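Local coordinates for protein P-granule scaffold (Caenorhabditis japonica, PDB 5W4A) that probably helps build germ granules as a P-granule scaffold, with this N-terminal domain forming part of a protein linked to mRNA repression, at residues Y46-A50 against L208-I212; I14-F18 against G165-D169; K156-L160 against F175-L181. All coordinates share one frame; numbering follows the deposited sequence.

Contact 1 of 3, residues Y46-A50 against L208-I212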
loop_
_atom_site.group_PDB
_atom_site.type_symbol
_atom_site.label_atom_id
_atom_site.label_comp_id
_atom_site.label_asym_id
_atom_site.label_seq_id
_atom_site.Cartn_x
_atom_site.Cartn_y
_atom_site.Cartn_z
ATOM N N TYR C 46 -13.239 -11.626 23.065
ATOM C CA TYR C 46 -14.016 -11.374 21.863
ATOM C C TYR C 46 -13.148 -11.436 20.612
ATOM O O TYR C 46 -13.520 -12.062 19.615
ATOM C CB TYR C 46 -14.686 -10.018 21.972
ATOM C CG TYR C 46 -15.591 -9.687 20.828
ATOM C CD1 TYR C 46 -16.817 -10.310 20.719
ATOM C CD2 TYR C 46 -15.242 -8.738 19.878
ATOM C CE1 TYR C 46 -17.683 -10.008 19.697
ATOM C CE2 TYR C 46 -16.096 -8.431 18.835
ATOM C CZ TYR C 46 -17.325 -9.070 18.752
ATOM O OH TYR C 46 -18.222 -8.791 17.735
ATOM N N VAL C 47 -11.996 -10.758 20.630
ATOM C CA VAL C 47 -11.127 -10.727 19.449
ATOM C C VAL C 47 -10.718 -12.132 19.001
ATOM O O VAL C 47 -10.670 -12.427 17.789
ATOM C CB VAL C 47 -9.889 -9.863 19.743
ATOM C CG1 VAL C 47 -8.799 -10.126 18.714
ATOM C CG2 VAL C 47 -10.277 -8.392 19.748
ATOM N N PHE C 48 -10.382 -13.000 19.953
ATOM C CA PHE C 48 -9.830 -14.321 19.676
ATOM C C PHE C 48 -10.909 -15.387 19.547
ATOM O O PHE C 48 -10.581 -16.575 19.432
ATOM C CB PHE C 48 -8.788 -14.683 20.748
ATOM C CG PHE C 48 -7.480 -13.992 20.518
ATOM C CD1 PHE C 48 -7.225 -12.729 21.039
ATOM C CD2 PHE C 48 -6.521 -14.575 19.710
ATOM C CE1 PHE C 48 -6.026 -12.078 20.747
ATOM C CE2 PHE C 48 -5.345 -13.914 19.402
ATOM C CZ PHE C 48 -5.083 -12.687 19.941
ATOM N N GLY C 49 -12.178 -14.989 19.590
ATOM C CA GLY C 49 -13.271 -15.906 19.326
ATOM C C GLY C 49 -13.649 -16.789 20.485
ATOM O O GLY C 49 -14.367 -17.778 20.280
ATOM N N ALA C 50 -13.189 -16.466 21.699
ATOM C CA ALA C 50 -13.505 -17.249 22.890
ATOM C C ALA C 50 -14.848 -16.892 23.488
ATOM O O ALA C 50 -15.389 -17.676 24.275
ATOM C CB ALA C 50 -12.433 -17.041 23.968
ATOM N N LEU C 208 -4.423 -20.248 20.433
ATOM C CA LEU C 208 -5.101 -19.037 20.016
ATOM C C LEU C 208 -5.666 -19.220 18.617
ATOM O O LEU C 208 -6.777 -18.783 18.337
ATOM C CB LEU C 208 -4.156 -17.835 20.047
ATOM C CG LEU C 208 -3.573 -17.369 21.393
ATOM C CD1 LEU C 208 -2.583 -16.208 21.186
ATOM C CD2 LEU C 208 -4.668 -16.963 22.287
ATOM N N ALA C 209 -4.899 -19.851 17.725
ATOM C CA ALA C 209 -5.412 -20.103 16.376
ATOM C C ALA C 209 -6.674 -20.953 16.423
ATOM O O ALA C 209 -7.653 -20.682 15.709
ATOM C CB ALA C 209 -4.322 -20.779 15.529
ATOM N N ASP C 210 -6.675 -21.974 17.290
ATOM C CA ASP C 210 -7.813 -22.883 17.389
ATOM C C ASP C 210 -9.083 -22.165 17.858
ATOM O O ASP C 210 -10.168 -22.406 17.318
ATOM C CB ASP C 210 -7.450 -24.040 18.315
ATOM C CG ASP C 210 -8.584 -25.034 18.492
ATOM O OD1 ASP C 210 -9.156 -25.484 17.474
ATOM O OD2 ASP C 210 -8.887 -25.373 19.656
ATOM N N ILE C 211 -8.958 -21.233 18.810
ATOM C CA ILE C 211 -10.127 -20.481 19.266
ATOM C C ILE C 211 -10.691 -19.632 18.127
ATOM O O ILE C 211 -11.905 -19.585 17.903
ATOM C CB ILE C 211 -9.773 -19.613 20.496
ATOM C CG1 ILE C 211 -9.134 -20.434 21.617
ATOM C CG2 ILE C 211 -11.027 -18.987 21.046
ATOM C CD1 ILE C 211 -8.440 -19.571 22.666
ATOM N N ILE C 212 -9.822 -18.951 17.383
ATOM C CA ILE C 212 -10.291 -18.112 16.287
ATOM C C ILE C 212 -11.004 -18.948 15.229
ATOM O O ILE C 212 -12.024 -18.528 14.670
ATOM C CB ILE C 212 -9.116 -17.333 15.680
ATOM C CG1 ILE C 212 -8.648 -16.248 16.671
ATOM C CG2 ILE C 212 -9.511 -16.734 14.316
ATOM C CD1 ILE C 212 -7.363 -15.601 16.286
#

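Contact 2 of 3, residues I14-F18 against G165-D169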
loop_
_atom_site.group_PDB
_atom_site.type_symbol
_atom_site.label_atom_id
_atom_site.label_comp_id
_atom_site.label_asym_id
_atom_site.label_seq_id
_atom_site.Cartn_x
_atom_site.Cartn_y
_atom_site.Cartn_z
ATOM N N ILE C 14 2.867 -12.361 17.151
ATOM C CA ILE C 14 1.830 -11.351 16.989
ATOM C C ILE C 14 2.556 -10.019 16.772
ATOM O O ILE C 14 3.095 -9.431 17.708
ATOM C CB ILE C 14 0.856 -11.278 18.170
ATOM C CG1 ILE C 14 0.240 -12.664 18.488
ATOM C CG2 ILE C 14 -0.239 -10.261 17.805
ATOM C CD1 ILE C 14 -0.848 -12.644 19.586
ATOM N N ARG C 15 2.558 -9.545 15.525
ATOM C CA ARG C 15 3.138 -8.270 15.133
ATOM C C ARG C 15 2.047 -7.196 15.120
ATOM O O ARG C 15 0.973 -7.392 14.529
ATOM C CB ARG C 15 3.762 -8.437 13.749
ATOM C CG ARG C 15 4.297 -7.210 13.112
ATOM C CD ARG C 15 5.020 -7.650 11.786
ATOM N NE ARG C 15 5.268 -6.533 10.917
ATOM C CZ ARG C 15 6.355 -5.783 10.892
ATOM N NH1 ARG C 15 7.379 -6.001 11.722
ATOM N NH2 ARG C 15 6.409 -4.817 10.016
ATOM N N THR C 16 2.299 -6.086 15.818
ATOM C CA THR C 16 1.257 -5.093 16.075
ATOM C C THR C 16 1.843 -3.692 16.224
ATOM O O THR C 16 2.939 -3.507 16.735
ATOM C CB THR C 16 0.437 -5.490 17.323
ATOM O OG1 THR C 16 -0.621 -4.538 17.526
ATOM C CG2 THR C 16 1.259 -5.562 18.569
ATOM N N TYR C 17 1.106 -2.692 15.715
ATOM C CA TYR C 17 1.336 -1.291 16.068
ATOM C C TYR C 17 0.280 -0.811 17.063
ATOM O O TYR C 17 0.612 -0.264 18.122
ATOM C CB TYR C 17 1.339 -0.369 14.818
ATOM C CG TYR C 17 1.402 1.043 15.270
ATOM C CD1 TYR C 17 2.564 1.556 15.848
ATOM C CD2 TYR C 17 0.267 1.845 15.244
ATOM C CE1 TYR C 17 2.602 2.812 16.399
ATOM C CE2 TYR C 17 0.295 3.110 15.771
ATOM C CZ TYR C 17 1.464 3.591 16.347
ATOM O OH TYR C 17 1.528 4.845 16.883
ATOM N N PHE C 18 -0.998 -1.044 16.747
ATOM C CA PHE C 18 -2.102 -0.396 17.461
ATOM C C PHE C 18 -2.492 -1.110 18.755
ATOM O O PHE C 18 -3.141 -0.501 19.608
ATOM C CB PHE C 18 -3.337 -0.318 16.555
ATOM C CG PHE C 18 -3.221 0.681 15.431
ATOM C CD1 PHE C 18 -2.848 0.279 14.153
ATOM C CD2 PHE C 18 -3.502 2.034 15.652
ATOM C CE1 PHE C 18 -2.743 1.201 13.127
ATOM C CE2 PHE C 18 -3.407 2.952 14.621
ATOM C CZ PHE C 18 -3.010 2.544 13.365
ATOM N N GLY C 165 -0.113 -4.650 4.331
ATOM C CA GLY C 165 1.108 -4.405 3.584
ATOM C C GLY C 165 2.322 -4.170 4.446
ATOM O O GLY C 165 3.442 -4.179 3.920
ATOM N N LEU C 166 2.119 -3.884 5.740
ATOM C CA LEU C 166 3.171 -3.820 6.753
ATOM C C LEU C 166 3.202 -5.068 7.636
ATOM O O LEU C 166 3.835 -5.070 8.703
ATOM C CB LEU C 166 2.973 -2.568 7.609
ATOM C CG LEU C 166 2.951 -1.227 6.876
ATOM C CD1 LEU C 166 2.493 -0.097 7.787
ATOM C CD2 LEU C 166 4.350 -0.960 6.357
ATOM N N ASP C 167 2.548 -6.143 7.195
ATOM C CA ASP C 167 2.381 -7.358 7.975
ATOM C C ASP C 167 1.762 -7.050 9.335
ATOM O O ASP C 167 2.065 -7.697 10.343
ATOM C CB ASP C 167 3.702 -8.121 8.100
ATOM C CG ASP C 167 4.127 -8.779 6.785
ATOM O OD1 ASP C 167 3.347 -8.776 5.806
ATOM O OD2 ASP C 167 5.262 -9.314 6.736
ATOM N N LEU C 168 0.832 -6.087 9.345
ATOM C CA LEU C 168 0.000 -5.759 10.502
ATOM C C LEU C 168 -1.406 -6.336 10.344
ATOM O O LEU C 168 -2.400 -5.750 10.795
ATOM C CB LEU C 168 -0.018 -4.240 10.718
ATOM C CG LEU C 168 1.325 -3.647 11.157
ATOM C CD1 LEU C 168 1.258 -2.141 11.191
ATOM C CD2 LEU C 168 1.771 -4.226 12.513
ATOM N N ASP C 169 -1.483 -7.542 9.769
ATOM C CA ASP C 169 -2.745 -8.267 9.654
ATOM C C ASP C 169 -3.476 -8.398 10.985
ATOM O O ASP C 169 -4.708 -8.319 11.012
ATOM C CB ASP C 169 -2.483 -9.645 9.030
ATOM C CG ASP C 169 -1.647 -9.538 7.773
ATOM O OD1 ASP C 169 -0.414 -9.296 7.904
ATOM O OD2 ASP C 169 -2.248 -9.638 6.675
HETATM O O HOH W 1 0.224 -8.703 12.294
#

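Contact 3 of 3, residues K156-L160 against F175-L181. With EDO (1,2-ethanediol), chain T; EDO (1,2-ethanediol), chain Q.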
loop_
_atom_site.group_PDB
_atom_site.type_symbol
_atom_site.label_atom_id
_atom_site.label_comp_id
_atom_site.label_asym_id
_atom_site.label_seq_id
_atom_site.Cartn_x
_atom_site.Cartn_y
_atom_site.Cartn_z
ATOM N N LYS C 156 -13.494 2.607 5.155
ATOM C CA LYS C 156 -12.636 2.445 6.315
ATOM C C LYS C 156 -11.962 1.079 6.293
ATOM O O LYS C 156 -10.757 0.974 6.555
ATOM C CB LYS C 156 -13.456 2.653 7.591
ATOM C CG LYS C 156 -12.641 2.951 8.794
ATOM C CD LYS C 156 -13.499 3.286 10.043
ATOM C CE LYS C 156 -12.603 3.790 11.207
ATOM N NZ LYS C 156 -13.303 4.147 12.527
ATOM N N PHE C 157 -12.719 0.024 5.969
ATOM C CA PHE C 157 -12.133 -1.310 5.821
ATOM C C PHE C 157 -11.061 -1.337 4.730
ATOM O O PHE C 157 -9.979 -1.912 4.920
ATOM C CB PHE C 157 -13.223 -2.340 5.518
ATOM C CG PHE C 157 -12.672 -3.697 5.265
ATOM C CD1 PHE C 157 -12.163 -4.444 6.318
ATOM C CD2 PHE C 157 -12.609 -4.226 3.988
ATOM C CE1 PHE C 157 -11.627 -5.679 6.100
ATOM C CE2 PHE C 157 -12.087 -5.480 3.777
ATOM C CZ PHE C 157 -11.587 -6.199 4.840
ATOM N N THR C 158 -11.330 -0.699 3.594
ATOM C CA THR C 158 -10.359 -0.661 2.506
ATOM C C THR C 158 -9.056 -0.008 2.952
ATOM O O THR C 158 -7.961 -0.510 2.641
ATOM C CB THR C 158 -10.965 0.096 1.311
ATOM O OG1 THR C 158 -12.135 -0.602 0.861
ATOM C CG2 THR C 158 -9.993 0.214 0.172
ATOM N N GLU C 159 -9.147 1.097 3.677
ATOM C CA GLU C 159 -7.932 1.798 4.100
ATOM C C GLU C 159 -7.207 1.035 5.219
ATOM O O GLU C 159 -5.978 0.899 5.186
ATOM C CB GLU C 159 -8.253 3.233 4.532
ATOM C CG GLU C 159 -8.814 4.094 3.392
ATOM C CD GLU C 159 -7.852 4.297 2.202
ATOM O OE1 GLU C 159 -6.657 3.968 2.270
ATOM O OE2 GLU C 159 -8.329 4.829 1.166
ATOM N N LEU C 160 -7.945 0.501 6.193
ATOM C CA LEU C 160 -7.312 -0.314 7.237
ATOM C C LEU C 160 -6.647 -1.561 6.661
ATOM O O LEU C 160 -5.669 -2.081 7.222
ATOM C CB LEU C 160 -8.355 -0.713 8.274
ATOM C CG LEU C 160 -8.794 0.376 9.231
ATOM C CD1 LEU C 160 -10.071 0.010 9.967
ATOM C CD2 LEU C 160 -7.667 0.679 10.222
ATOM N N PHE C 175 -9.338 -4.442 14.308
ATOM C CA PHE C 175 -10.249 -3.352 13.916
ATOM C C PHE C 175 -11.503 -3.894 13.241
ATOM O O PHE C 175 -12.608 -3.401 13.487
ATOM C CB PHE C 175 -9.558 -2.349 12.979
ATOM C CG PHE C 175 -8.601 -1.388 13.673
ATOM C CD1 PHE C 175 -9.061 -0.505 14.654
ATOM C CD2 PHE C 175 -7.242 -1.325 13.312
ATOM C CE1 PHE C 175 -8.199 0.405 15.289
ATOM C CE2 PHE C 175 -6.384 -0.399 13.936
ATOM C CZ PHE C 175 -6.856 0.445 14.931
ATOM N N THR C 176 -11.355 -4.882 12.361
ATOM C CA THR C 176 -12.516 -5.456 11.697
ATOM C C THR C 176 -13.496 -6.023 12.714
ATOM O O THR C 176 -14.711 -5.791 12.615
ATOM C CB THR C 176 -12.063 -6.530 10.709
ATOM O OG1 THR C 176 -11.367 -5.906 9.613
ATOM C CG2 THR C 176 -13.227 -7.322 10.160
ATOM N N LYS C 177 -12.988 -6.749 13.712
ATOM C CA LYS C 177 -13.848 -7.341 14.738
ATOM C C LYS C 177 -14.544 -6.262 15.561
ATOM O O LYS C 177 -15.769 -6.322 15.772
ATOM C CB LYS C 177 -13.020 -8.260 15.655
ATOM C CG LYS C 177 -12.531 -9.571 15.031
ATOM C CD LYS C 177 -13.641 -10.608 14.892
ATOM C CE LYS C 177 -14.148 -11.062 16.252
ATOM N NZ LYS C 177 -15.102 -12.199 16.145
ATOM N N ILE C 178 -13.786 -5.257 16.045
ATOM C CA ILE C 178 -14.338 -4.285 16.992
ATOM C C ILE C 178 -15.269 -3.296 16.309
ATOM O O ILE C 178 -16.267 -2.867 16.903
ATOM C CB ILE C 178 -13.194 -3.563 17.727
ATOM C CG1 ILE C 178 -12.424 -4.571 18.577
ATOM C CG2 ILE C 178 -13.717 -2.379 18.548
ATOM C CD1 ILE C 178 -13.225 -5.143 19.736
ATOM N N LEU C 179 -14.971 -2.912 15.072
ATOM C CA LEU C 179 -15.778 -1.944 14.349
ATOM C C LEU C 179 -16.865 -2.582 13.511
ATOM O O LEU C 179 -17.583 -1.853 12.822
ATOM C CB LEU C 179 -14.886 -1.089 13.458
ATOM C CG LEU C 179 -13.856 -0.271 14.244
ATOM C CD1 LEU C 179 -12.968 0.456 13.261
ATOM C CD2 LEU C 179 -14.510 0.676 15.239
ATOM N N GLY C 180 -16.959 -3.905 13.499
ATOM C CA GLY C 180 -18.019 -4.567 12.752
ATOM C C GLY C 180 -17.896 -4.382 11.256
ATOM O O GLY C 180 -18.900 -4.148 10.574
ATOM N N LEU C 181 -16.685 -4.476 10.720
ATOM C CA LEU C 181 -16.487 -4.215 9.304
ATOM C C LEU C 181 -16.706 -5.434 8.418
ATOM O O LEU C 181 -16.652 -5.292 7.190
ATOM C CB LEU C 181 -15.069 -3.658 9.056
ATOM C CG LEU C 181 -14.746 -2.433 9.921
ATOM C CD1 LEU C 181 -13.321 -1.978 9.679
ATOM C CD2 LEU C 181 -15.713 -1.297 9.676
HETATM C C1 EDO T . -19.335 -4.576 16.530
HETATM O O1 EDO T . -20.302 -3.592 16.919
HETATM C C2 EDO T . -18.625 -5.204 17.739
HETATM O O2 EDO T . -18.225 -4.238 18.733
HETATM C C1 EDO Q . -17.048 0.571 18.257
HETATM O O1 EDO Q . -17.986 -0.205 17.489
HETATM C C2 EDO Q . -17.329 0.436 19.751
HETATM O O2 EDO Q . -16.826 -0.811 20.245
#

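Contact 1 of 3, residues Y46-A50 against L208-I212
Apolar contacts dominate where Phe48 meets Leu208 and Ile212. The CD2 and CE2 side of its ring does the touching: CD2 lies 3.7 Å from Ile212 CD1, and CE2 lies 4.0 Å from Leu208 CD1. Both aliphatic chains approach the ring obliquely. Phe48 has CG anti to its own carbonyl carbon (chi1 -78°), which swings the ring from the end of helix 42-47 toward helix 206-213. Two residues further on, Ala50 CB meets Ile211 CG2 at 3.8 Å.

The backbone of 48-49 also takes part. Phe48 O faces the side chains of Ile211 and Ile212, with Ile212 CG1 3.4 Å from it; no hydrogen bond crosses the contact. Gly49, with positive phi (80°), ends helix 42-47 in a Schellman motif, and its CA comes within 4.8 Å of Ile212 CA. Having no side chain, Gly49 lets the backbones come this near. Replacing Phe48 by an alanine would probably open a gap beside Leu208 CD1 and Ile212 CD1, leaving both methyls without their aromatic partner.

Phe170 and Tyr173 of helix 169-179 pack on Phe48 and Ile212 respectively. Helix 30-35 meets Leu208 and Ile211 through Leu33, while helix 187-201 supplies Leu201 against Leu208 and Ile212. The contact thus ties helix 206-213 to the end of helix 42-47, with these three helices around it.

Contact 2 of 3, residues I14-F18 against G165-D169
Arg15 reaches Leu166 because its CG is anti to the backbone N (chi1 174°) and the chain stays extended through NE, carrying the guanidinium from strand 14-16 to the loop before helix 169-179. There NE and NH2 grip one atom side-on: Leu166 O lies 3.0 Å from Arg15 NE and 2.9 Å from Arg15 NH2, in the guanidinium plane. NE approaches in the carbonyl plane, whereas NH2 is tilted 28° from it. Glu136 gives NH2 a salt bridge as well, so NH2 has two partners, Leu166 O and the Glu136 carboxylate.

Asp167 O lies alongside the aliphatic part of Arg15, 3.3 Å from Arg15 CD. A water donates to Arg15 O (2.7 Å) and Asp167 O (2.9 Å), bridging the two backbones. Leu168 crosses the arginine at about a right angle; its CD2 rests 3.6 Å from Tyr17 N, and its CD1 meets Tyr17 CB. The Asp167 carboxylate instead forms a salt bridge with Lys134 of the second subunit.

Leu168 is the N-cap residue of helix 169-179. The arrangement fastens one strand of a two-stranded antiparallel hairpin to a helix-helix connection through an arginine gripping a loop carbonyl.

Contact 3 of 3, residues K156-L160 against F175-L181
Leu160 fills the tight side of the contact, its two methyls dividing the work. CD2 sits 3.7 Å from Phe175 CD2, while CD1 lies 3.8 Å from Leu181 CD1 and also touches Phe175 CB. The Leu160 side chain runs at about a right angle to both partners. Beside it, Phe157 has CG anti to the backbone N (chi1 176°), which brings its ring edge to Thr176: OG1 lies in the ring plane, 3.5 Å from Phe157 CE1. That hydroxyl has its hydrogen-bond partner in Ala172 O, one turn back along its own helix. Leu181 CB adds a 4.1 Å contact to Phe157 CD1, and helix 187-201 packs on the same phenylalanine through Val190 and Ile193.

The segments belong to a helix-loop-helix hairpin of helices 153-160 and 169-179, nearly antiparallel here at 158°. The segment axes come no closer than 11.3 Å, a separation bridged by large apolar side chains. A Schellman motif at Gly180 turns the backbone out of helix 169-179, and Leu181 just beyond packs back against helix 153-160.

Toward Lys156 the packing thins: Lys156 and Leu179 are partly exposed, whereas Phe157, Leu160, Phe175 and Leu181 are buried. Leu160 CD1 and Leu179 CD1 are 4.4 Å apart, and the extended lysine passes Leu179 at about a right angle, its NZ 3.8 Å from Leu179 CD1. Lys156 NZ donates a hydrogen bond to Ala83 O. Around the helix from this interface, the carbonyl of Ile178 accepts hydrogen bonds from two 1,2-ethanediol molecules, probably left from crystallisation; the chain Q molecule also has C1 beside Leu179 CD2.

Overall arrangement
From the N terminus, strand 14-16 opens contact 2; the end of helix 42-47 and the turn after it open contact 1, two helices later. After the intervening helices, 156-160 begins contact 3. The loop of contact 2 closes at 165-169, that of contact 3 at 175-181, and that of contact 1 only at the C-terminal helix. Contact 2 therefore crosses both others, while contact 3 lies wholly within the span of contact 1. Helix 169-179 links the three regions: its start adjoins contact 2, its later turns enter contact 3, and Lys177 reaches Tyr46 of contact 1. Phe18 meets Phe175 edge-to-face, while Ile14 touches Phe48 and Leu208. Contacts 2 and 3 also reach the second subunit.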